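Local structure of thioesterase superfamily protein (Sulfolobus solfataricus, 2GF6) at residues F32-I37 with I47-V52; K39-K44 with I91-K96; L56-A61 with T122-E127. The protein binds coenzyme A and, as a putative thioesterase of the hot-dog superfamily, probably hydrolyses fatty acyl-CoA thioesters. All blocks are in the same frame, centred on the assembly; numbering follows the deposited sequence.

Contact 1: residues F32-I37 with I47-V52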
loop_
_atom_site.group_PDB
_atom_site.type_symbol
_atom_site.label_atom_id
_atom_site.label_comp_id
_atom_site.label_asym_id
_atom_site.label_seq_id
_atom_site.Cartn_x
_atom_site.Cartn_y
_atom_site.Cartn_z
ATOM N N PHE A 32 8.582 0.328 8.197
ATOM C CA PHE A 32 9.624 -0.018 9.150
ATOM C C PHE A 32 9.660 0.960 10.328
ATOM O O PHE A 32 9.800 0.529 11.468
ATOM C CB PHE A 32 11.001 -0.057 8.480
ATOM C CG PHE A 32 11.056 -0.915 7.245
ATOM C CD1 PHE A 32 10.448 -2.167 7.204
ATOM C CD2 PHE A 32 11.727 -0.466 6.115
ATOM C CE1 PHE A 32 10.522 -2.963 6.056
ATOM C CE2 PHE A 32 11.776 -1.229 4.964
ATOM C CZ PHE A 32 11.181 -2.487 4.939
ATOM N N PHE A 33 9.606 2.267 10.054
ATOM C CA PHE A 33 9.835 3.233 11.114
ATOM C C PHE A 33 8.594 3.363 12.019
ATOM O O PHE A 33 8.728 3.506 13.255
ATOM C CB PHE A 33 10.451 4.549 10.572
ATOM C CG PHE A 33 9.543 5.415 9.734
ATOM C CD1 PHE A 33 8.350 5.934 10.237
ATOM C CD2 PHE A 33 9.959 5.841 8.484
ATOM C CE1 PHE A 33 7.550 6.783 9.470
ATOM C CE2 PHE A 33 9.162 6.700 7.716
ATOM C CZ PHE A 33 7.961 7.173 8.219
ATOM N N THR A 34 7.406 3.192 11.428
ATOM C CA THR A 34 6.145 3.095 12.199
ATOM C C THR A 34 6.183 1.933 13.193
ATOM O O THR A 34 5.894 2.097 14.362
ATOM C CB THR A 34 4.933 2.971 11.240
ATOM O OG1 THR A 34 4.993 4.061 10.331
ATOM C CG2 THR A 34 3.576 3.038 12.005
ATOM N N ASN A 35 6.582 0.755 12.731
ATOM C CA ASN A 35 6.775 -0.354 13.638
ATOM C C ASN A 35 7.784 0.002 14.718
ATOM O O ASN A 35 7.595 -0.311 15.896
ATOM C CB ASN A 35 7.245 -1.593 12.882
ATOM C CG ASN A 35 6.167 -2.201 12.009
ATOM O OD1 ASN A 35 4.965 -2.010 12.246
ATOM N ND2 ASN A 35 6.590 -2.944 10.996
ATOM N N THR A 36 8.875 0.648 14.331
ATOM C CA THR A 36 9.905 0.985 15.338
ATOM C C THR A 36 9.330 1.952 16.386
ATOM O O THR A 36 9.498 1.746 17.617
ATOM C CB THR A 36 11.172 1.551 14.671
ATOM O OG1 THR A 36 11.649 0.610 13.713
ATOM C CG2 THR A 36 12.271 1.811 15.670
ATOM N N ILE A 37 8.647 2.993 15.914
ATOM C CA ILE A 37 8.069 4.020 16.802
ATOM C C ILE A 37 6.924 3.449 17.642
ATOM O O ILE A 37 6.846 3.691 18.849
ATOM C CB ILE A 37 7.594 5.242 16.035
ATOM C CG1 ILE A 37 8.804 5.970 15.454
ATOM C CG2 ILE A 37 6.820 6.172 16.972
ATOM C CD1 ILE A 37 8.488 6.928 14.338
ATOM N N ILE A 47 1.294 2.935 25.878
ATOM C CA ILE A 47 0.070 3.398 25.288
ATOM C C ILE A 47 0.060 3.018 23.830
ATOM O O ILE A 47 1.120 2.706 23.269
ATOM C CB ILE A 47 -0.047 4.940 25.418
ATOM C CG1 ILE A 47 1.096 5.646 24.676
ATOM C CG2 ILE A 47 -0.098 5.327 26.909
ATOM C CD1 ILE A 47 0.900 7.152 24.489
ATOM N N PRO A 48 -1.137 3.024 23.216
ATOM C CA PRO A 48 -1.240 2.847 21.763
ATOM C C PRO A 48 -0.735 4.032 20.954
ATOM O O PRO A 48 -0.721 5.145 21.439
ATOM C CB PRO A 48 -2.729 2.606 21.530
ATOM C CG PRO A 48 -3.418 3.089 22.731
ATOM C CD PRO A 48 -2.452 3.168 23.859
ATOM N N TYR A 49 -0.319 3.764 19.717
ATOM C CA TYR A 49 0.220 4.785 18.830
ATOM C C TYR A 49 -0.209 4.415 17.416
ATOM O O TYR A 49 -0.120 3.247 17.072
ATOM C CB TYR A 49 1.762 4.820 18.926
ATOM C CG TYR A 49 2.470 5.461 17.741
ATOM C CD1 TYR A 49 2.710 4.727 16.570
ATOM C CD2 TYR A 49 2.924 6.784 17.791
ATOM C CE1 TYR A 49 3.369 5.290 15.472
ATOM C CE2 TYR A 49 3.587 7.368 16.697
ATOM C CZ TYR A 49 3.806 6.610 15.538
ATOM O OH TYR A 49 4.462 7.124 14.422
ATOM N N PRO A 50 -0.618 5.404 16.578
ATOM C CA PRO A 50 -0.616 6.869 16.760
ATOM C C PRO A 50 -1.925 7.428 17.321
ATOM O O PRO A 50 -2.020 8.626 17.582
ATOM C CB PRO A 50 -0.343 7.393 15.341
ATOM C CG PRO A 50 -0.808 6.282 14.423
ATOM C CD PRO A 50 -1.140 5.058 15.247
ATOM N N ILE A 51 -2.916 6.549 17.539
ATOM C CA ILE A 51 -4.162 6.942 18.147
ATOM C C ILE A 51 -4.115 6.478 19.599
ATOM O O ILE A 51 -4.220 5.281 19.894
ATOM C CB ILE A 51 -5.372 6.332 17.397
ATOM C CG1 ILE A 51 -5.428 6.907 15.966
ATOM C CG2 ILE A 51 -6.628 6.554 18.162
ATOM C CD1 ILE A 51 -6.567 6.356 15.110
ATOM N N VAL A 52 -3.946 7.431 20.498
ATOM C CA VAL A 52 -3.851 7.116 21.912
ATOM C C VAL A 52 -5.250 6.928 22.514
ATOM O O VAL A 52 -5.522 5.929 23.158
ATOM C CB VAL A 52 -3.071 8.210 22.649
ATOM C CG1 VAL A 52 -2.694 7.728 24.055
ATOM C CG2 VAL A 52 -1.835 8.618 21.824
HETATM O O HOH W 1 4.483 6.333 12.143
#

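Contact 2: residues K39-K44 with I91-K96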
loop_
_atom_site.group_PDB
_atom_site.type_symbol
_atom_site.label_atom_id
_atom_site.label_comp_id
_atom_site.label_asym_id
_atom_site.label_seq_id
_atom_site.Cartn_x
_atom_site.Cartn_y
_atom_site.Cartn_z
ATOM N N LYS A 39 6.601 0.417 18.596
ATOM C CA LYS A 39 7.131 -0.475 19.645
ATOM C C LYS A 39 7.723 0.334 20.791
ATOM O O LYS A 39 7.482 0.051 21.967
ATOM C CB LYS A 39 8.183 -1.442 19.068
ATOM C CG LYS A 39 8.654 -2.502 20.065
ATOM C CD LYS A 39 9.867 -3.332 19.561
ATOM C CE LYS A 39 11.164 -2.517 19.528
ATOM N NZ LYS A 39 11.956 -2.559 20.821
ATOM N N PHE A 40 8.498 1.356 20.439
ATOM C CA PHE A 40 9.062 2.257 21.429
ATOM C C PHE A 40 7.996 2.846 22.358
ATOM O O PHE A 40 8.149 2.832 23.578
ATOM C CB PHE A 40 9.848 3.382 20.749
ATOM C CG PHE A 40 10.188 4.498 21.671
ATOM C CD1 PHE A 40 11.227 4.379 22.558
ATOM C CD2 PHE A 40 9.438 5.666 21.673
ATOM C CE1 PHE A 40 11.535 5.404 23.411
ATOM C CE2 PHE A 40 9.739 6.700 22.524
ATOM C CZ PHE A 40 10.791 6.574 23.394
ATOM N N ILE A 41 6.934 3.386 21.769
ATOM C CA ILE A 41 5.887 4.035 22.562
ATOM C C ILE A 41 5.242 3.027 23.509
ATOM O O ILE A 41 4.993 3.320 24.691
ATOM C CB ILE A 41 4.838 4.719 21.627
ATOM C CG1 ILE A 41 5.454 5.957 20.972
ATOM C CG2 ILE A 41 3.571 5.125 22.398
ATOM C CD1 ILE A 41 5.998 7.018 21.956
ATOM N N LYS A 42 5.025 1.812 23.005
ATOM C CA LYS A 42 4.397 0.770 23.793
ATOM C C LYS A 42 5.255 0.467 24.991
ATOM O O LYS A 42 4.774 0.475 26.109
ATOM C CB LYS A 42 4.220 -0.489 22.969
ATOM C CG LYS A 42 3.505 -1.616 23.704
ATOM C CD LYS A 42 3.841 -2.975 23.087
ATOM C CE LYS A 42 2.746 -3.475 22.169
ATOM N NZ LYS A 42 1.832 -4.376 22.928
ATOM N N GLU A 43 6.538 0.207 24.745
ATOM C CA GLU A 43 7.462 -0.177 25.817
ATOM C C GLU A 43 7.838 0.983 26.772
ATOM O O GLU A 43 8.003 0.783 27.976
ATOM C CB GLU A 43 8.727 -0.797 25.216
ATOM C CG GLU A 43 8.471 -2.126 24.539
ATOM C CD GLU A 43 9.678 -2.699 23.757
ATOM O OE1 GLU A 43 10.645 -1.960 23.443
ATOM O OE2 GLU A 43 9.627 -3.912 23.429
ATOM N N LYS A 44 7.986 2.192 26.254
ATOM C CA LYS A 44 8.428 3.312 27.111
ATOM C C LYS A 44 7.265 4.008 27.847
ATOM O O LYS A 44 7.400 4.398 29.004
ATOM C CB LYS A 44 9.216 4.319 26.257
ATOM C CG LYS A 44 9.711 5.611 26.998
ATOM C CD LYS A 44 10.802 5.336 28.049
ATOM C CE LYS A 44 12.170 5.030 27.434
ATOM N NZ LYS A 44 13.152 4.633 28.509
ATOM N N ILE A 91 7.607 15.720 18.829
ATOM C CA ILE A 91 8.764 14.827 18.938
ATOM C C ILE A 91 9.334 14.601 17.564
ATOM O O ILE A 91 8.576 14.477 16.627
ATOM C CB ILE A 91 8.341 13.449 19.452
ATOM C CG1 ILE A 91 7.714 13.581 20.837
ATOM C CG2 ILE A 91 9.559 12.493 19.535
ATOM C CD1 ILE A 91 6.965 12.339 21.279
ATOM N N LYS A 92 10.659 14.538 17.462
ATOM C CA LYS A 92 11.350 14.207 16.247
ATOM C C LYS A 92 11.934 12.820 16.440
ATOM O O LYS A 92 12.811 12.631 17.265
ATOM C CB LYS A 92 12.479 15.185 15.990
ATOM C CG LYS A 92 13.327 14.894 14.790
ATOM C CD LYS A 92 14.361 16.000 14.655
ATOM C CE LYS A 92 15.181 15.854 13.396
ATOM N NZ LYS A 92 16.398 16.676 13.551
ATOM N N PHE A 93 11.412 11.857 15.686
ATOM C CA PHE A 93 11.840 10.492 15.764
ATOM C C PHE A 93 12.872 10.312 14.687
ATOM O O PHE A 93 12.507 10.135 13.543
ATOM C CB PHE A 93 10.650 9.558 15.516
ATOM C CG PHE A 93 9.706 9.451 16.680
ATOM C CD1 PHE A 93 10.087 8.779 17.828
ATOM C CD2 PHE A 93 8.429 10.012 16.631
ATOM C CE1 PHE A 93 9.219 8.658 18.906
ATOM C CE2 PHE A 93 7.563 9.891 17.712
ATOM C CZ PHE A 93 7.960 9.220 18.850
ATOM N N GLU A 94 14.148 10.429 15.052
ATOM C CA GLU A 94 15.284 10.174 14.143
ATOM C C GLU A 94 15.520 8.669 14.046
ATOM O O GLU A 94 15.379 7.973 15.043
ATOM C CB GLU A 94 16.551 10.824 14.674
ATOM C CG GLU A 94 16.446 12.311 15.030
ATOM C CD GLU A 94 17.804 12.937 15.440
ATOM O OE1 GLU A 94 18.646 12.266 16.088
ATOM O OE2 GLU A 94 18.021 14.126 15.137
ATOM N N PHE A 95 15.892 8.164 12.869
ATOM C CA PHE A 95 16.099 6.730 12.704
ATOM C C PHE A 95 17.216 6.412 11.725
ATOM O O PHE A 95 17.493 7.208 10.830
ATOM C CB PHE A 95 14.808 6.033 12.264
ATOM C CG PHE A 95 14.333 6.428 10.890
ATOM C CD1 PHE A 95 14.892 5.847 9.745
ATOM C CD2 PHE A 95 13.301 7.367 10.725
ATOM C CE1 PHE A 95 14.455 6.204 8.468
ATOM C CE2 PHE A 95 12.862 7.725 9.434
ATOM C CZ PHE A 95 13.449 7.135 8.309
ATOM N N LYS A 96 17.850 5.257 11.924
ATOM C CA LYS A 96 18.824 4.696 10.997
ATOM C C LYS A 96 18.391 3.291 10.690
ATOM O O LYS A 96 17.919 2.585 11.583
ATOM C CB LYS A 96 20.212 4.635 11.618
ATOM C CG LYS A 96 20.727 5.963 12.138
ATOM C CD LYS A 96 22.118 5.855 12.738
ATOM C CE LYS A 96 22.699 7.250 13.007
ATOM N NZ LYS A 96 24.147 7.179 13.348
#

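Contact 3: residues L56-A61 with T122-E127. With COA (coenzyme A), chain E.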
loop_
_atom_site.group_PDB
_atom_site.type_symbol
_atom_site.label_atom_id
_atom_site.label_comp_id
_atom_site.label_asym_id
_atom_site.label_seq_id
_atom_site.Cartn_x
_atom_site.Cartn_y
_atom_site.Cartn_z
ATOM N N LEU A 56 -6.671 12.318 21.862
ATOM C CA LEU A 56 -5.205 12.412 21.692
ATOM C C LEU A 56 -4.694 11.517 20.606
ATOM O O LEU A 56 -4.667 10.284 20.761
ATOM C CB LEU A 56 -4.483 12.062 22.989
ATOM C CG LEU A 56 -2.967 12.285 23.067
ATOM C CD1 LEU A 56 -2.565 13.747 22.818
ATOM C CD2 LEU A 56 -2.443 11.844 24.418
ATOM N N TRP A 57 -4.269 12.154 19.515
ATOM C CA TRP A 57 -3.611 11.488 18.384
ATOM C C TRP A 57 -2.218 12.062 18.121
ATOM O O TRP A 57 -1.964 13.201 18.479
ATOM C CB TRP A 57 -4.429 11.737 17.131
ATOM C CG TRP A 57 -5.734 10.979 17.024
ATOM C CD1 TRP A 57 -6.389 10.257 18.003
ATOM C CD2 TRP A 57 -6.574 10.949 15.876
ATOM N NE1 TRP A 57 -7.560 9.755 17.502
ATOM C CE2 TRP A 57 -7.694 10.164 16.193
ATOM C CE3 TRP A 57 -6.473 11.499 14.590
ATOM C CZ2 TRP A 57 -8.718 9.923 15.271
ATOM C CZ3 TRP A 57 -7.476 11.258 13.693
ATOM C CH2 TRP A 57 -8.595 10.486 14.040
ATOM N N PHE A 58 -1.349 11.281 17.462
ATOM C CA PHE A 58 -0.101 11.775 16.889
ATOM C C PHE A 58 -0.252 11.838 15.357
ATOM O O PHE A 58 -0.694 10.869 14.718
ATOM C CB PHE A 58 1.079 10.864 17.273
ATOM C CG PHE A 58 1.480 10.983 18.718
ATOM C CD1 PHE A 58 2.287 12.030 19.137
ATOM C CD2 PHE A 58 1.032 10.069 19.664
ATOM C CE1 PHE A 58 2.636 12.161 20.480
ATOM C CE2 PHE A 58 1.379 10.191 21.031
ATOM C CZ PHE A 58 2.168 11.236 21.438
ATOM N N VAL A 59 0.090 12.981 14.780
ATOM C CA VAL A 59 0.062 13.147 13.332
ATOM C C VAL A 59 1.391 13.680 12.850
ATOM O O VAL A 59 1.960 14.556 13.497
ATOM C CB VAL A 59 -1.123 14.066 12.836
ATOM C CG1 VAL A 59 -2.469 13.555 13.376
ATOM C CG2 VAL A 59 -0.921 15.529 13.178
ATOM N N ILE A 60 1.856 13.174 11.694
ATOM C CA ILE A 60 3.141 13.564 11.088
ATOM C C ILE A 60 3.079 14.972 10.473
ATOM O O ILE A 60 2.189 15.279 9.677
ATOM C CB ILE A 60 3.564 12.545 9.985
ATOM C CG1 ILE A 60 3.713 11.144 10.575
ATOM C CG2 ILE A 60 4.874 12.936 9.295
ATOM C CD1 ILE A 60 3.668 10.047 9.554
ATOM N N ALA A 61 4.024 15.819 10.874
ATOM C CA ALA A 61 4.163 17.171 10.364
ATOM C C ALA A 61 5.240 17.291 9.325
ATOM O O ALA A 61 5.267 18.250 8.553
ATOM C CB ALA A 61 4.495 18.068 11.502
ATOM N N THR A 122 -1.990 19.937 20.828
ATOM C CA THR A 122 -2.301 19.991 22.244
ATOM C C THR A 122 -1.091 19.485 23.061
ATOM O O THR A 122 -0.364 18.628 22.603
ATOM C CB THR A 122 -3.550 19.170 22.544
ATOM O OG1 THR A 122 -3.970 19.420 23.890
ATOM C CG2 THR A 122 -3.282 17.738 22.432
ATOM N N GLU A 123 -0.864 20.060 24.242
ATOM C CA GLU A 123 0.203 19.627 25.139
ATOM C C GLU A 123 0.018 18.149 25.484
ATOM O O GLU A 123 -1.095 17.721 25.756
ATOM C CB GLU A 123 0.179 20.471 26.418
ATOM C CG GLU A 123 1.183 20.022 27.479
ATOM C CD GLU A 123 1.494 21.080 28.506
ATOM O OE1 GLU A 123 2.008 22.145 28.118
ATOM O OE2 GLU A 123 1.235 20.847 29.698
HETATM N N MSE A 124 1.096 17.362 25.457
HETATM C CA MSE A 124 1.031 15.964 25.903
HETATM C C MSE A 124 0.760 15.878 27.396
HETATM O O MSE A 124 1.349 16.604 28.176
HETATM C CB MSE A 124 2.328 15.246 25.608
HETATM C CG MSE A 124 2.519 15.081 24.172
HETATM SE SE MSE A 124 4.038 13.951 23.819
HETATM C CE MSE A 124 5.312 15.355 23.176
ATOM N N PRO A 125 -0.161 15.007 27.803
ATOM C CA PRO A 125 -0.441 14.913 29.225
ATOM C C PRO A 125 0.820 14.584 30.003
ATOM O O PRO A 125 1.759 14.012 29.444
ATOM C CB PRO A 125 -1.423 13.738 29.313
ATOM C CG PRO A 125 -2.015 13.616 28.001
ATOM C CD PRO A 125 -1.021 14.112 27.015
ATOM N N LYS A 126 0.835 14.921 31.290
ATOM C CA LYS A 126 2.027 14.704 32.089
ATOM C C LYS A 126 2.214 13.193 32.288
ATOM O O LYS A 126 3.343 12.715 32.301
ATOM C CB LYS A 126 1.955 15.484 33.427
ATOM C CG LYS A 126 1.739 17.056 33.284
ATOM C CD LYS A 126 3.038 17.954 33.216
ATOM C CE LYS A 126 2.759 19.382 33.816
ATOM N NZ LYS A 126 3.776 20.497 33.552
ATOM N N GLU A 127 1.119 12.436 32.421
ATOM C CA GLU A 127 1.224 10.972 32.395
ATOM C C GLU A 127 2.262 10.578 31.343
ATOM O O GLU A 127 3.285 9.955 31.645
ATOM C CB GLU A 127 -0.110 10.282 32.036
ATOM C CG GLU A 127 0.094 8.913 31.265
ATOM C CD GLU A 127 -1.160 8.045 31.126
ATOM O OE1 GLU A 127 -1.828 7.765 32.166
ATOM O OE2 GLU A 127 -1.439 7.604 29.975
HETATM N N1A COA E . 9.076 20.647 13.088
HETATM C C2A COA E . 9.093 21.067 14.412
HETATM N N3A COA E . 7.980 21.684 14.956
HETATM C C4A COA E . 6.892 21.866 14.171
HETATM C C5A COA E . 6.869 21.448 12.845
HETATM C C6A COA E . 7.966 20.828 12.297
HETATM N N6A COA E . 8.000 20.639 10.973
HETATM N N7A COA E . 5.658 21.751 12.328
HETATM C C8A COA E . 4.908 22.336 13.298
HETATM N N9A COA E . 5.677 22.422 14.428
HETATM C C1B COA E . 5.388 23.108 15.686
HETATM C C2B COA E . 5.033 24.565 15.552
HETATM O O2B COA E . 6.166 25.383 15.484
HETATM C C3B COA E . 4.303 24.801 16.845
HETATM O O3B COA E . 5.290 25.081 17.830
HETATM P P3B COA E . 5.014 25.905 19.193
HETATM O O7A COA E . 5.056 24.908 20.339
HETATM O O8A COA E . 3.685 26.631 19.207
HETATM O O9A COA E . 6.161 26.866 19.367
HETATM C C4B COA E . 3.620 23.468 17.130
HETATM O O4B COA E . 4.266 22.527 16.293
HETATM C C5B COA E . 2.148 23.463 16.804
HETATM O O5B COA E . 2.014 23.724 15.438
HETATM P P1A COA E . 0.950 24.777 14.864
HETATM O O1A COA E . 1.431 25.453 13.620
HETATM O O2A COA E . 0.516 25.743 15.920
HETATM O O3A COA E . -0.205 23.767 14.392
HETATM P P2A COA E . -1.711 23.613 14.899
HETATM O O4A COA E . -2.680 24.633 14.384
HETATM O O5A COA E . -1.882 23.417 16.381
HETATM O O6A COA E . -2.035 22.244 14.159
HETATM C CBP COA E . -1.830 20.603 12.585
HETATM C CCP COA E . -1.039 21.423 13.583
HETATM C CDP COA E . -2.882 21.528 11.957
HETATM C CEP COA E . -2.495 19.479 13.366
HETATM C CAP COA E . -0.920 20.091 11.483
HETATM O OAP COA E . -0.347 21.152 10.748
HETATM C C9P COA E . -1.620 19.224 10.493
HETATM O O9P COA E . -2.981 18.872 10.571
HETATM N N8P COA E . -0.843 18.805 9.534
HETATM C C7P COA E . -1.338 17.763 8.670
HETATM C C6P COA E . -0.535 16.526 8.955
HETATM C C5P COA E . -0.858 15.447 7.971
HETATM O O5P COA E . -1.853 15.467 7.214
HETATM N N4P COA E . 0.053 14.503 8.013
HETATM C C3P COA E . 0.161 13.590 6.912
HETATM C C2P COA E . 1.390 12.745 7.077
HETATM S S1P COA E . 1.415 11.595 5.755
#

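Contact 1: residues F32-I37 with I47-V52
The long helix of the hot-dog fold meets the chain that returns from it where Ile-37 and Thr-34 of helix 26-45 receive the ring of Tyr-49. Ile-37 supplies a CH-pi contact: its CG2 lies over one face, 3.7 Å from the ring centroid and 27° off the ring normal. It is displaced toward the phenol end, with CZ the nearest ring atom at 3.4 Å. The Ile-37 methyl can do this because CG2 stands anti to the backbone N while CG1 (chi1 -68°) lies beside it. Pro-50 CB sits over the opposite face, so the ring is held between an isoleucine and its own neighbour, which follows a cis peptide bond. Thr-34 CG2 comes to the edge, 4.1 Å from Tyr-49 CE1. At the polar end, Tyr-49 OH hydrogen-bonds Gln-111, and Thr-34 OG1 bonds Tyr-30 O; Thr-34 OG1 also accepts from a water at 3.0 Å, whose very short link to Tyr-49 OH is doubtful. A leucine in place of Tyr-49 would probably leave Gln-111 without its phenol partner and Ile-37 CG2 without a flat face to rest on. A long helix cradled by a curved antiparallel sheet is the signature of the hot-dog fold.

Contact 2: residues K39-K44 with I91-K96
Phe-40 and Phe-93 meet obliquely, with their ring planes turned about 70° apart. The Phe-93 ring leads with one corner, CE1, which lies by the CD2-CE2 bond of Phe-40, 4.1 Å from Phe-40 CD2 and equally far from Phe-40 CE2. The Phe-40 ring reaches this meeting through its first torsion: CG stands anti to the backbone N (chi1 167°), which carries the ring off the helix toward the strand.

Each ring also has a companion from its own segment. Lys-44 CB, one helical turn on, stands 3.8 Å above the plane of the Phe-40 ring toward its rim, and Ile-91 CG2, two residues back along the strand, is centred over a face of Phe-93 at 3.6 Å above the plane. Ile-41 completes the helix side of the contact: its CD1 approaches the edge of Phe-93, near the ring plane, and is 4.3 Å from CZ. The contact is wholly apolar, with no hydrogen bond crossing it. Charged pairs lie off to the side of the aromatic contact; on the helix, Lys-39 NZ meets Glu-43 OE1 at 3.0 Å on the syn side of the carboxylate, 29° out of its plane.

The surroundings extend the same packing. Leu-81 and Pro-83 of strand 76-85 touch both phenylalanines, Val-109 of strand 102-115 adjoins Phe-93, and Leu-132 of helix 126-132 touches Phe-40 and Ile-91. Helix 26-45 thus lies against the inner side of the curved sheet, with strand 90-99 between strands 76-85 and 102-115 beneath it and the C-terminal helix closing in at one end.

Contact 3: residues L56-A61 with T122-E127
The start of strand 56-67, at Leu-56 to Phe-58, and the extended loop Thr-122 to Pro-125 run about 110° apart, so the two segments cross instead of pairing. The nearest CA atoms, those of Leu-56 and Thr-122, are 8.1 Å apart, and no hydrogen bond joins the segments; side chains fill the interval. Leu-56, with CG anti to the backbone N (chi1 -172°), divides its two methyls between two loop residues. CD2 meets Pro-125 CD end-on at 3.7 Å, while CD1 reaches Thr-122 CG2 at 4.1 Å, the two side chains crossing at about a right angle.

Two residues further along the strand, Phe-58 makes a Met-aromatic contact with Met-124, a selenomethionine in this crystal. Met-124 SE lies beside the edge of the Phe-58 ring, near its plane, 5.2 Å from the centroid and 86° off the normal, with Phe-58 CE1 the nearest ring atom at 4.0 Å. The loop thereby ties a strand of the hot-dog sheet to the C-terminal helix 126-132, for which Pro-125 occupies the N-cap; Leu-56 also touches Ile-128, and Met-124 touches Met-129 and Leu-132.

The other end of the same strand segment lines the coenzyme A site. Ile-60 O accepts a somewhat bent hydrogen bond from the pantetheine amide N4P of coenzyme A at 2.8 Å, and Ile-60 CB packs 3.6 Å from the ligand's C2P, next to its thiol sulfur. Ala-61 CB faces the adenine at N7A. Ser-121, Trp-119 and Glu-62 bind the same ligand, joined by the backbone carbonyls of Tyr-67 and His-68 of the third subunit.

In the fold
Contacts 1 and 2 are the inner pair: both draw on helix 26-45, are built from buried residues and touch each other, Ile-37 CD1 lying against Phe-93 CB and Ile-41 CG2 against Ile-47 and Tyr-49. Contact 3 is farther out, about 15 Å between its centre and that of the chain, and two of its five touching residues are partly exposed. It adjoins contact 1 through neighbouring strands 51-53 and 56-67, and contact 2 through Ile-91 and Met-124. The chemistry follows position: contact 2 is purely apolar, contact 1 adds a buried phenol with polar partners, and contact 3 is apolar and Met-aromatic, while its strand also binds the ligand and, like contact 1, meets another subunit.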